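Local coordinates for protein malate dehydrogenase (Entamoeba histolytica, PDB 3I0P) that probably catalyses the NAD-dependent interconversion of malate and oxaloacetate as a member of the malate/L-lactate dehydrogenase family, at residues I170-A175 with K302-I307. Numbering follows the deposited sequence.
Sequences IPSDEA and KNVGDI
V304, D173 and G305 carry most of this contact, in which the loop between strands 166-170 and 178-182 lies against helix 297-312. V304 points its isopropyl group at the loop; V304 CG1, anti to the backbone N (chi1 166°), lies 3.7 Å from P171 O and also brushes S172 OG. On the other branch, V304 CG2 meets I170 CG2 at 3.8 Å, the two side chains crossing obliquely as the sole apolar side-chain pair between the segments. D173 reaches the helix with its carboxylate, with CG set between its own backbone N and carbonyl carbon (chi1 76°). D173 OD2 comes to 3.5 Å from K302 CA, and D173 OD1 lies 3.4 Å from G305 CA, where the glycine has no side chain to hold it off. No hydrogen bond joins the two segments: D173 OD1 instead forms a salt bridge with R309, one helical turn further on, and the K302 ammonium forms a salt bridge within the helix, K302 NZ lying 2.9 Å from D306 OD2 on its syn side. E174 adds a salt bridge to R312 and a hydrogen bond from N308 to its OE1. Within the loop, S172 OG accepts from E174 N at 3.3 Å (N-H...O 163°), an ST turn. Beside the buried apolar end, I256 and C260 of the second subunit pack on I170 and V304, respectively. The arrangement is an ST turn in a beta-hairpin connection packed on a helix, with its apolar end at the dimer interface of this malate/L-lactate dehydrogenase.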
# COMPACT_ATOMS: atom_id res chain seq x y z
N ILE A 170 1.82 -10.43 -8.30
CA ILE A 170 2.33 -11.57 -7.55
C ILE A 170 2.04 -12.87 -8.29
O ILE A 170 0.88 -13.13 -8.67
CB ILE A 170 1.73 -11.62 -6.12
CG1 ILE A 170 2.22 -10.42 -5.29
CG2 ILE A 170 2.04 -12.96 -5.43
CD1 ILE A 170 1.40 -10.12 -4.06
N PRO A 171 3.08 -13.71 -8.51
CA PRO A 171 2.87 -14.99 -9.18
C PRO A 171 1.79 -15.84 -8.50
O PRO A 171 1.66 -15.83 -7.26
CB PRO A 171 4.24 -15.66 -9.07
CG PRO A 171 5.20 -14.54 -8.98
CD PRO A 171 4.50 -13.47 -8.20
N SER A 172 1.02 -16.56 -9.31
CA SER A 172 -0.12 -17.34 -8.85
C SER A 172 -0.10 -18.71 -9.53
O SER A 172 0.56 -18.87 -10.57
CB SER A 172 -1.41 -16.60 -9.19
OG SER A 172 -2.55 -17.29 -8.73
N ASP A 173 -0.81 -19.70 -8.97
CA ASP A 173 -0.88 -21.00 -9.63
C ASP A 173 -2.15 -21.10 -10.46
O ASP A 173 -2.47 -22.16 -11.00
CB ASP A 173 -0.74 -22.18 -8.65
CG ASP A 173 -2.00 -22.44 -7.82
OD1 ASP A 173 -2.91 -21.58 -7.76
OD2 ASP A 173 -2.09 -23.53 -7.21
N GLU A 174 -2.86 -19.99 -10.54
CA GLU A 174 -4.05 -19.88 -11.35
C GLU A 174 -3.68 -19.42 -12.77
O GLU A 174 -2.50 -19.27 -13.09
CB GLU A 174 -5.03 -18.92 -10.69
CG GLU A 174 -5.28 -19.26 -9.24
CD GLU A 174 -6.35 -18.39 -8.62
OE1 GLU A 174 -6.13 -17.16 -8.52
OE2 GLU A 174 -7.40 -18.94 -8.23
N ALA A 175 -4.69 -19.19 -13.61
CA ALA A 175 -4.48 -18.85 -15.03
C ALA A 175 -4.03 -17.40 -15.22
O ALA A 175 -3.60 -17.01 -16.30
CB ALA A 175 -5.74 -19.13 -15.83
N LYS A 302 1.33 -21.98 -5.35
CA LYS A 302 0.30 -22.80 -4.72
C LYS A 302 -0.30 -22.10 -3.49
O LYS A 302 -1.52 -22.05 -3.30
CB LYS A 302 0.92 -24.17 -4.37
CG LYS A 302 0.19 -24.98 -3.31
CD LYS A 302 -0.42 -26.26 -3.88
CE LYS A 302 -0.92 -27.17 -2.74
NZ LYS A 302 -2.07 -26.59 -1.97
N ASN A 303 0.57 -21.54 -2.66
CA ASN A 303 0.14 -20.84 -1.45
C ASN A 303 -0.75 -19.63 -1.78
O ASN A 303 -1.81 -19.44 -1.16
CB ASN A 303 1.38 -20.46 -0.63
CG ASN A 303 1.09 -20.22 0.85
OD1 ASN A 303 2.00 -20.25 1.67
ND2 ASN A 303 -0.17 -19.97 1.19
N VAL A 304 -0.34 -18.83 -2.77
CA VAL A 304 -1.12 -17.67 -3.23
C VAL A 304 -2.50 -18.09 -3.74
O VAL A 304 -3.53 -17.51 -3.35
CB VAL A 304 -0.34 -16.87 -4.32
CG1 VAL A 304 -1.25 -15.88 -5.05
CG2 VAL A 304 0.86 -16.15 -3.70
N GLY A 305 -2.51 -19.12 -4.59
CA GLY A 305 -3.76 -19.73 -5.05
C GLY A 305 -4.65 -20.18 -3.91
O GLY A 305 -5.84 -19.89 -3.90
N ASP A 306 -4.06 -20.90 -2.94
CA ASP A 306 -4.80 -21.31 -1.75
C ASP A 306 -5.45 -20.13 -1.03
O ASP A 306 -6.59 -20.25 -0.57
CB ASP A 306 -3.89 -22.07 -0.78
CG ASP A 306 -3.65 -23.51 -1.18
OD1 ASP A 306 -4.46 -24.06 -1.97
OD2 ASP A 306 -2.66 -24.10 -0.70
N ILE A 307 -4.73 -19.01 -0.93
CA ILE A 307 -5.29 -17.79 -0.32
C ILE A 307 -6.51 -17.31 -1.13
O ILE A 307 -7.59 -17.11 -0.58
CB ILE A 307 -4.20 -16.68 -0.09
CG1 ILE A 307 -3.38 -16.98 1.16
CG2 ILE A 307 -4.82 -15.28 0.02
CD1 ILE A 307 -1.95 -16.45 1.12